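Local coordinates for radical SAM domain protein (Methanothrix thermoacetophila, PDB 6Y1X) that probably builds the carbide-containing iron-sulfur precursor of the nitrogenase iron-molybdenum cofactor, as a radical SAM enzyme of the NifB family that carries [4Fe-4S] clusters, at residues Met51-Ala56 with Phe122-Leu127; Lys58-Cys63 with Pro115-Glu120; Glu89-Val94 with Gly129-His134. All blocks are in the same frame, centred on the assembly; numbering follows the deposited sequence.

How the interactions relate
All three contacts use helix 119-131, which follows the second strand of the parallel sheet in a radical SAM fold. Its N-terminal approach serves interaction 2, its middle interaction 1, and its C-terminal end interaction 3. The centres of interactions 1 and 2 lie about 13 Å apart, those of 1 and 3 about 9 Å apart, and those of 2 and 3 about 22 Å apart. Along the chain interaction 2 is nested within interaction 1, whereas interaction 3 crosses both. Interaction 1 touches each of the other two. The helix and the turn leading into it thus join helix 87-100 to chain segments that carry ligands of two different iron-sulfur clusters.

Interaction 1 of 3, residues Met51-Ala56 with Phe122-Leu127; sequences MHLPVA and FETLRL. With SF4 (iron/sulfur cluster), chain C.
Thr124 of helix 119-131 meets both Leu53 and Val55, and its two branches divide the work. Starting at the root, CB of Thr124 lies 4.2 Å from CG2 of Val55, at the margin of van der Waals contact. At the next position the side chain forks. The hydroxyl branch, OG1, reaches toward Val55 tip to tip, 3.5 Å from Val55 CG1 and 3.7 Å from Val55 CG2, so that both valine methyls come up to the oxygen from the same side. That oxygen is not left in an apolar surround without a polar partner: with OG1 beside its own backbone N (chi1 -63°), it is hydrogen-bonded to the carbonyl oxygen of Glu120, one turn earlier in the helix. The methyl branch, CG2, goes to Leu53 instead, whose CD1 stands 3.6 Å from Thr124 CG2 as the two side chains cross obliquely. One small residue therefore offers a carbon to leucine and an already bonded oxygen to valine.

Leu53 and Val55 both point toward the helix; Pro54 between them is the centre of an inverse gamma turn, closed by a weak bond of 2.8 Å from Val55 N to Leu53 O. Immediately before this turn, His52 binds the iron-sulfur cluster of chain C through NE2, 2.2 Å from FE3. The packing described here thus adjoins a metal ligand; Cys39, Glu75 and Cys138 are the other protein ligands of that cluster.

The contact is buried beside the first strand of the parallel sheet, 49-52. Leu53 and Val55 also pack on Val107 and Val109 of strand 104-109, while Val94 and Ala90 of helix 87-100 cover them. The side chains of Leu53 and Val55 are thereby enclosed between strand 104-109 and helices 87-100 and 119-131.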
loop_
_atom_site.group_PDB
_atom_site.type_symbol
_atom_site.label_atom_id
_atom_site.label_comp_id
_atom_site.label_asym_id
_atom_site.label_seq_id
_atom_site.Cartn_x
_atom_site.Cartn_y
_atom_site.Cartn_z
ATOM N N MET A 51 5.215 -8.391 10.267
ATOM C CA MET A 51 4.937 -7.427 11.322
ATOM C C MET A 51 5.002 -6.024 10.745
ATOM O O MET A 51 5.821 -5.741 9.866
ATOM C CB MET A 51 5.908 -7.588 12.507
ATOM C CG MET A 51 7.381 -7.514 12.156
ATOM S SD MET A 51 8.416 -7.724 13.624
ATOM C CE MET A 51 7.915 -6.327 14.622
ATOM N N HIS A 52 4.132 -5.155 11.246
ATOM C CA HIS A 52 4.094 -3.751 10.862
ATOM C C HIS A 52 4.709 -2.902 11.962
ATOM O O HIS A 52 4.477 -3.142 13.149
ATOM C CB HIS A 52 2.657 -3.294 10.607
ATOM C CG HIS A 52 2.096 -3.761 9.302
ATOM N ND1 HIS A 52 0.832 -3.420 8.871
ATOM C CD2 HIS A 52 2.621 -4.554 8.338
ATOM C CE1 HIS A 52 0.605 -3.977 7.696
ATOM N NE2 HIS A 52 1.674 -4.672 7.351
ATOM N N LEU A 53 5.492 -1.907 11.564
ATOM C CA LEU A 53 6.050 -0.971 12.530
ATOM C C LEU A 53 5.355 0.367 12.357
ATOM O O LEU A 53 5.578 1.049 11.345
ATOM C CB LEU A 53 7.559 -0.824 12.335
ATOM C CG LEU A 53 8.333 -2.127 12.543
ATOM C CD1 LEU A 53 9.802 -1.936 12.207
ATOM C CD2 LEU A 53 8.168 -2.649 13.965
ATOM N N PRO A 54 4.520 0.784 13.297
ATOM C CA PRO A 54 3.749 2.030 13.122
ATOM C C PRO A 54 4.588 3.262 13.449
ATOM O O PRO A 54 4.495 3.873 14.514
ATOM C CB PRO A 54 2.583 1.841 14.095
ATOM C CG PRO A 54 3.176 0.997 15.193
ATOM C CD PRO A 54 4.133 0.056 14.520
ATOM N N VAL A 55 5.435 3.645 12.492
ATOM C CA VAL A 55 6.388 4.737 12.664
ATOM C C VAL A 55 6.041 5.955 11.826
ATOM O O VAL A 55 6.794 6.938 11.844
ATOM C CB VAL A 55 7.829 4.280 12.360
ATOM C CG1 VAL A 55 8.249 3.163 13.299
ATOM C CG2 VAL A 55 7.943 3.815 10.914
ATOM N N ALA A 56 4.931 5.929 11.091
ATOM C CA ALA A 56 4.674 6.876 10.006
ATOM C C ALA A 56 3.306 7.523 10.184
ATOM O O ALA A 56 2.369 7.224 9.436
ATOM C CB ALA A 56 4.766 6.182 8.646
ATOM N N PHE A 122 12.135 5.825 6.791
ATOM C CA PHE A 122 13.431 5.514 6.205
ATOM C C PHE A 122 14.459 5.215 7.283
ATOM O O PHE A 122 15.312 4.339 7.111
ATOM C CB PHE A 122 13.869 6.672 5.309
ATOM C CG PHE A 122 12.863 7.007 4.249
ATOM C CD1 PHE A 122 12.892 6.360 3.022
ATOM C CD2 PHE A 122 11.846 7.916 4.500
ATOM C CE1 PHE A 122 11.954 6.645 2.053
ATOM C CE2 PHE A 122 10.896 8.201 3.537
ATOM C CZ PHE A 122 10.950 7.567 2.312
ATOM N N GLU A 123 14.393 5.937 8.405
ATOM C CA GLU A 123 15.307 5.665 9.505
ATOM C C GLU A 123 15.041 4.295 10.115
ATOM O O GLU A 123 15.980 3.572 10.468
ATOM C CB GLU A 123 15.187 6.762 10.562
ATOM C CG GLU A 123 16.211 6.671 11.672
ATOM C CD GLU A 123 17.616 6.456 11.144
ATOM O OE1 GLU A 123 18.260 5.471 11.563
ATOM O OE2 GLU A 123 18.072 7.261 10.302
ATOM N N THR A 124 13.768 3.916 10.226
ATOM C CA THR A 124 13.418 2.626 10.813
ATOM C C THR A 124 13.895 1.470 9.942
ATOM O O THR A 124 14.548 0.539 10.430
ATOM C CB THR A 124 11.905 2.535 11.007
ATOM O OG1 THR A 124 11.477 3.536 11.938
ATOM C CG2 THR A 124 11.523 1.165 11.530
ATOM N N LEU A 125 13.592 1.518 8.644
ATOM C CA LEU A 125 13.958 0.409 7.773
ATOM C C LEU A 125 15.460 0.350 7.546
ATOM O O LEU A 125 16.000 -0.725 7.266
ATOM C CB LEU A 125 13.221 0.522 6.445
ATOM C CG LEU A 125 11.718 0.283 6.557
ATOM C CD1 LEU A 125 11.076 0.564 5.229
ATOM C CD2 LEU A 125 11.419 -1.139 7.020
ATOM N N ARG A 126 16.146 1.488 7.656
ATOM C CA ARG A 126 17.602 1.474 7.640
ATOM C C ARG A 126 18.152 0.763 8.873
ATOM O O ARG A 126 19.111 -0.012 8.775
ATOM C CB ARG A 126 18.131 2.905 7.555
ATOM C CG ARG A 126 19.637 3.005 7.447
ATOM C CD ARG A 126 20.123 4.409 7.764
ATOM N NE ARG A 126 19.911 4.761 9.167
ATOM C CZ ARG A 126 20.744 4.440 10.154
ATOM N NH1 ARG A 126 21.849 3.751 9.897
ATOM N NH2 ARG A 126 20.474 4.805 11.400
ATOM N N LEU A 127 17.552 1.007 10.041
ATOM C CA LEU A 127 17.989 0.327 11.257
ATOM C C LEU A 127 17.694 -1.168 11.199
ATOM O O LEU A 127 18.551 -1.988 11.546
ATOM C CB LEU A 127 17.313 0.944 12.482
ATOM C CG LEU A 127 17.746 2.330 12.961
ATOM C CD1 LEU A 127 16.835 2.797 14.087
ATOM C CD2 LEU A 127 19.197 2.317 13.420
HETATM FE FE1 SF4 C . 1.246 -4.629 2.796
HETATM FE FE2 SF4 C . 1.920 -7.171 3.501
HETATM FE FE3 SF4 C . 2.294 -5.105 5.232
HETATM FE FE4 SF4 C . 3.891 -5.337 3.000
HETATM S S1 SF4 C . 3.794 -6.790 4.781
HETATM S S2 SF4 C . 2.920 -3.413 3.802
HETATM S S3 SF4 C . 2.365 -6.154 1.486
HETATM S S4 SF4 C . 0.271 -5.885 4.461
#

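Interaction 2 of 3, residues Lys58-Cys63 with Pro115-Glu120; sequences KCNIQC and PLANEE. With SF4 (iron/sulfur cluster), chain D.
Lys58 and Asn118 are where the two backbones come nearest, with CA atoms 6.3 Å apart. Segment 58-63 begins as a loop and becomes a strand at Ile61, while segment 115-120 passes from a short 3-10 turn through Asn118 into helix 119-131.

The carboxamide of Asn118 grips both polar backbone atoms of Lys58. Its OD1 accepts the Lys58 N-H at 3.0 Å, the donor lying in the carbonyl plane on a lone pair, with a C=O...N angle of 111°. Its ND2 gives a hydrogen to Lys58 O at 2.8 Å; this acceptor sits only 6° out of the amide plane. ND2 also bonds to the carbonyl oxygen of Glu114, and these bonds together fix the rotation of the flat group. An alanine here would remove the carboxamide, which is likely to leave Lys58 N and O without these mates and the loop before Cys59 less firmly placed.

The lysine chain bends over Asn118 and brings its CE 3.5 Å from Ala117 O. Nearby, Ala117 CB lies 4.0 Å from Asn60 ND2, whereas Asn60 OD1 is engaged by Asn142.

The tethered loop leads into the cysteine motif of radical SAM proteins: Cys59 SG binds FE4 of the chain D cluster at 2.3 Å and Cys63 SG binds FE2, with Cys66 and Cys72 completing the site. Strand 61-63 pairs with strand 177-182, on which Ile61 packs, and Leu116 is inserted against strand 136-141 and helix 146-156.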
loop_
_atom_site.group_PDB
_atom_site.type_symbol
_atom_site.label_atom_id
_atom_site.label_comp_id
_atom_site.label_asym_id
_atom_site.label_seq_id
_atom_site.Cartn_x
_atom_site.Cartn_y
_atom_site.Cartn_z
ATOM N N LYS A 58 2.101 10.739 9.839
ATOM C CA LYS A 58 1.586 11.759 8.935
ATOM C C LYS A 58 1.114 11.127 7.631
ATOM O O LYS A 58 1.683 10.143 7.152
ATOM C CB LYS A 58 2.646 12.818 8.630
ATOM C CG LYS A 58 3.213 13.513 9.856
ATOM C CD LYS A 58 4.117 14.667 9.457
ATOM C CE LYS A 58 5.419 14.181 8.855
ATOM N NZ LYS A 58 6.362 15.314 8.634
ATOM N N CYS A 59 0.093 11.736 7.036
ATOM C CA CYS A 59 -0.340 11.430 5.681
ATOM C C CYS A 59 -0.344 12.693 4.834
ATOM O O CYS A 59 -0.439 13.812 5.346
ATOM C CB CYS A 59 -1.735 10.798 5.647
ATOM S SG CYS A 59 -2.085 10.023 4.057
ATOM N N ASN A 60 -0.239 12.497 3.522
ATOM C CA ASN A 60 -0.169 13.602 2.577
ATOM C C ASN A 60 -1.370 13.696 1.651
ATOM O O ASN A 60 -1.381 14.558 0.769
ATOM C CB ASN A 60 1.122 13.517 1.752
ATOM C CG ASN A 60 1.345 12.146 1.138
ATOM O OD1 ASN A 60 0.510 11.248 1.252
ATOM N ND2 ASN A 60 2.484 11.984 0.478
ATOM N N ILE A 61 -2.373 12.840 1.811
ATOM C CA ILE A 61 -3.608 12.935 1.051
ATOM C C ILE A 61 -4.770 12.728 2.015
ATOM O O ILE A 61 -4.578 12.459 3.203
ATOM C CB ILE A 61 -3.668 11.917 -0.110
ATOM C CG1 ILE A 61 -3.786 10.490 0.420
ATOM C CG2 ILE A 61 -2.412 12.009 -0.970
ATOM C CD1 ILE A 61 -3.944 9.451 -0.679
ATOM N N GLN A 62 -5.986 12.818 1.487
ATOM C CA GLN A 62 -7.184 12.491 2.252
ATOM C C GLN A 62 -8.123 11.711 1.346
ATOM O O GLN A 62 -8.749 12.281 0.444
ATOM C CB GLN A 62 -7.871 13.739 2.809
ATOM C CG GLN A 62 -9.153 13.424 3.564
ATOM C CD GLN A 62 -8.902 12.577 4.800
ATOM O OE1 GLN A 62 -8.273 13.023 5.759
ATOM N NE2 GLN A 62 -9.354 11.331 4.761
ATOM N N CYS A 63 -8.212 10.409 1.594
ATOM C CA CYS A 63 -9.133 9.540 0.882
ATOM C C CYS A 63 -10.536 9.762 1.431
ATOM O O CYS A 63 -10.711 10.009 2.628
ATOM C CB CYS A 63 -8.730 8.080 1.075
ATOM S SG CYS A 63 -7.039 7.690 0.596
ATOM N N PRO A 115 3.511 5.976 4.742
ATOM C CA PRO A 115 4.922 5.716 5.076
ATOM C C PRO A 115 5.916 6.668 4.424
ATOM O O PRO A 115 6.836 7.135 5.102
ATOM C CB PRO A 115 5.102 4.266 4.617
ATOM C CG PRO A 115 3.754 3.661 4.923
ATOM C CD PRO A 115 2.790 4.728 4.432
ATOM N N LEU A 116 5.747 6.997 3.143
ATOM C CA LEU A 116 6.753 7.814 2.472
ATOM C C LEU A 116 6.700 9.286 2.861
ATOM O O LEU A 116 7.614 10.031 2.501
ATOM C CB LEU A 116 6.629 7.684 0.953
ATOM C CG LEU A 116 6.682 6.272 0.361
ATOM C CD1 LEU A 116 6.648 6.323 -1.155
ATOM C CD2 LEU A 116 7.932 5.557 0.833
ATOM N N ALA A 117 5.681 9.715 3.605
ATOM C CA ALA A 117 5.570 11.097 4.049
ATOM C C ALA A 117 6.231 11.327 5.401
ATOM O O ALA A 117 6.094 12.414 5.966
ATOM C CB ALA A 117 4.100 11.528 4.108
ATOM N N ASN A 118 6.933 10.330 5.933
ATOM C CA ASN A 118 7.509 10.407 7.269
ATOM C C ASN A 118 8.959 9.964 7.188
ATOM O O ASN A 118 9.236 8.839 6.761
ATOM C CB ASN A 118 6.752 9.508 8.254
ATOM C CG ASN A 118 5.330 9.959 8.484
ATOM O OD1 ASN A 118 5.032 10.615 9.476
ATOM N ND2 ASN A 118 4.427 9.542 7.599
ATOM N N GLU A 119 9.886 10.843 7.585
ATOM C CA GLU A 119 11.291 10.455 7.548
ATOM C C GLU A 119 11.562 9.256 8.445
ATOM O O GLU A 119 12.485 8.479 8.174
ATOM C CB GLU A 119 12.189 11.629 7.937
ATOM C CG GLU A 119 12.212 12.730 6.898
ATOM C CD GLU A 119 12.649 12.224 5.529
ATOM O OE1 GLU A 119 12.046 12.650 4.518
ATOM O OE2 GLU A 119 13.600 11.412 5.458
ATOM N N GLU A 120 10.752 9.066 9.491
ATOM C CA GLU A 120 10.977 7.959 10.412
ATOM C C GLU A 120 10.848 6.613 9.716
ATOM O O GLU A 120 11.416 5.625 10.193
ATOM C CB GLU A 120 10.011 8.036 11.596
ATOM C CG GLU A 120 10.271 9.215 12.530
ATOM C CD GLU A 120 9.575 10.490 12.078
ATOM O OE1 GLU A 120 8.993 10.498 10.972
ATOM O OE2 GLU A 120 9.617 11.488 12.830
HETATM FE FE1 SF4 D . -6.166 7.590 5.173
HETATM FE FE2 SF4 D . -5.774 7.508 2.509
HETATM FE FE3 SF4 D . -4.339 5.867 4.143
HETATM FE FE4 SF4 D . -3.850 8.550 4.108
HETATM S S1 SF4 D . -3.519 7.082 2.369
HETATM S S2 SF4 D . -4.043 7.226 5.977
HETATM S S3 SF4 D . -5.957 9.413 3.785
HETATM S S4 SF4 D . -6.608 5.798 3.802
HETATM O O HOH W 1 8.954 13.355 8.677
#

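Interaction 3 of 3, residues Glu89-Val94 with Gly129-His134; sequences EALERV and GEKYPH
Val94 and Leu91, one turn apart on helix 87-100, meet the C-terminal end of helix 119-131, at Lys131 and Tyr132. These are successive helices in the parallel alpha/beta fold of the radical SAM domain, each preceding a strand of the sheet.

Across the segments the contacts are apolar. Val94 CG1 lies 3.7 Å from Tyr132 CE2, approaching the ring obliquely, with the two side chains running antiparallel past one another. That methyl is swung anti to the nitrogen of its own main chain (chi1 177°), which aims it at the tyrosine. Leu91 CD1 is looser, 4.4 Å from Tyr132 CE2 and 4.1 Å from Lys131 CD, crossing the lysine chain. Val128, one helical turn earlier than Tyr132, also packs against Leu91 and Val94.

The charged component lies on the exposed side, at Lys131. This side chain runs out fully extended, and its NZ forms a salt bridge with OD1 of Asp95, so the lysine joins the two helices by its methylenes and by its charge.

A contact within the second segment adds to this packing: Lys131 CG sits over one face of the Tyr132 ring, 3.8 Å above its plane and offset toward the rim.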
loop_
_atom_site.group_PDB
_atom_site.type_symbol
_atom_site.label_atom_id
_atom_site.label_comp_id
_atom_site.label_asym_id
_atom_site.label_seq_id
_atom_site.Cartn_x
_atom_site.Cartn_y
_atom_site.Cartn_z
ATOM N N GLU A 89 12.343 2.697 19.120
ATOM C CA GLU A 89 11.360 1.805 19.723
ATOM C C GLU A 89 10.937 0.712 18.751
ATOM O O GLU A 89 10.769 -0.449 19.143
ATOM C CB GLU A 89 10.146 2.607 20.191
ATOM C CG GLU A 89 10.438 3.534 21.356
ATOM C CD GLU A 89 9.367 4.586 21.552
ATOM O OE1 GLU A 89 8.453 4.678 20.706
ATOM O OE2 GLU A 89 9.445 5.328 22.554
ATOM N N ALA A 90 10.766 1.062 17.474
ATOM C CA ALA A 90 10.370 0.069 16.480
ATOM C C ALA A 90 11.425 -1.020 16.346
ATOM O O ALA A 90 11.093 -2.208 16.250
ATOM C CB ALA A 90 10.117 0.745 15.134
ATOM N N LEU A 91 12.704 -0.637 16.329
ATOM C CA LEU A 91 13.771 -1.630 16.292
ATOM C C LEU A 91 13.720 -2.531 17.521
ATOM O O LEU A 91 13.955 -3.742 17.426
ATOM C CB LEU A 91 15.133 -0.942 16.182
ATOM C CG LEU A 91 16.336 -1.883 16.094
ATOM C CD1 LEU A 91 16.243 -2.758 14.852
ATOM C CD2 LEU A 91 17.631 -1.091 16.098
ATOM N N GLU A 92 13.420 -1.953 18.687
ATOM C CA GLU A 92 13.300 -2.754 19.900
ATOM C C GLU A 92 12.141 -3.740 19.807
ATOM O O GLU A 92 12.231 -4.858 20.327
ATOM C CB GLU A 92 13.127 -1.839 21.109
ATOM C CG GLU A 92 14.355 -1.007 21.426
ATOM C CD GLU A 92 14.085 0.052 22.473
ATOM O OE1 GLU A 92 15.039 0.758 22.865
ATOM O OE2 GLU A 92 12.918 0.187 22.898
ATOM N N ARG A 93 11.032 -3.343 19.174
ATOM C CA ARG A 93 9.936 -4.292 19.006
ATOM C C ARG A 93 10.330 -5.432 18.074
ATOM O O ARG A 93 9.944 -6.585 18.299
ATOM C CB ARG A 93 8.671 -3.597 18.503
ATOM C CG ARG A 93 7.493 -4.569 18.422
ATOM C CD ARG A 93 6.208 -3.903 17.990
ATOM N NE ARG A 93 5.642 -3.078 19.053
ATOM N N VAL A 94 11.091 -5.128 17.019
ATOM C CA VAL A 94 11.604 -6.177 16.141
ATOM C C VAL A 94 12.456 -7.159 16.933
ATOM O O VAL A 94 12.315 -8.381 16.791
ATOM C CB VAL A 94 12.397 -5.564 14.973
ATOM C CG1 VAL A 94 12.983 -6.658 14.111
ATOM C CG2 VAL A 94 11.499 -4.690 14.134
ATOM N N GLY A 129 17.125 -3.147 8.490
ATOM C CA GLY A 129 17.862 -3.843 7.446
ATOM C C GLY A 129 19.316 -4.072 7.802
ATOM O O GLY A 129 19.897 -5.105 7.462
ATOM N N GLU A 130 19.926 -3.109 8.490
ATOM C CA GLU A 130 21.336 -3.228 8.827
ATOM C C GLU A 130 21.567 -4.255 9.928
ATOM O O GLU A 130 22.592 -4.941 9.924
ATOM C CB GLU A 130 21.885 -1.863 9.235
ATOM C CG GLU A 130 22.116 -0.927 8.064
ATOM C CD GLU A 130 22.429 0.489 8.500
ATOM O OE1 GLU A 130 22.682 0.702 9.704
ATOM O OE2 GLU A 130 22.427 1.391 7.635
ATOM N N LYS A 131 20.631 -4.385 10.866
ATOM C CA LYS A 131 20.791 -5.349 11.946
ATOM C C LYS A 131 20.301 -6.744 11.572
ATOM O O LYS A 131 20.879 -7.737 12.030
ATOM C CB LYS A 131 20.053 -4.847 13.191
ATOM C CG LYS A 131 20.219 -5.711 14.426
ATOM C CD LYS A 131 19.611 -5.030 15.639
ATOM C CE LYS A 131 19.719 -5.896 16.882
ATOM N NZ LYS A 131 19.086 -5.238 18.056
ATOM N N TYR A 132 19.267 -6.842 10.734
ATOM C CA TYR A 132 18.640 -8.114 10.368
ATOM C C TYR A 132 18.542 -8.191 8.850
ATOM O O TYR A 132 17.455 -8.027 8.278
ATOM C CB TYR A 132 17.257 -8.254 11.004
ATOM C CG TYR A 132 17.247 -8.228 12.517
ATOM C CD1 TYR A 132 17.817 -9.259 13.252
ATOM C CD2 TYR A 132 16.675 -7.169 13.208
ATOM C CE1 TYR A 132 17.812 -9.237 14.633
ATOM C CE2 TYR A 132 16.664 -7.141 14.593
ATOM C CZ TYR A 132 17.234 -8.176 15.298
ATOM O OH TYR A 132 17.227 -8.156 16.676
ATOM N N PRO A 133 19.655 -8.463 8.165
ATOM C CA PRO A 133 19.622 -8.521 6.691
ATOM C C PRO A 133 18.763 -9.639 6.121
ATOM O O PRO A 133 18.423 -9.588 4.933
ATOM C CB PRO A 133 21.099 -8.707 6.306
ATOM C CG PRO A 133 21.882 -8.366 7.526
ATOM C CD PRO A 133 21.012 -8.644 8.702
ATOM N N HIS A 134 18.411 -10.653 6.915
ATOM C CA HIS A 134 17.575 -11.733 6.401
ATOM C C HIS A 134 16.133 -11.296 6.185
ATOM O O HIS A 134 15.432 -11.878 5.350
ATOM C CB HIS A 134 17.612 -12.925 7.356
ATOM C CG HIS A 134 16.765 -14.081 6.918
ATOM N ND1 HIS A 134 17.054 -14.843 5.807
ATOM C CD2 HIS A 134 15.635 -14.607 7.449
ATOM C CE1 HIS A 134 16.138 -15.785 5.670
ATOM N NE2 HIS A 134 15.266 -15.665 6.655
#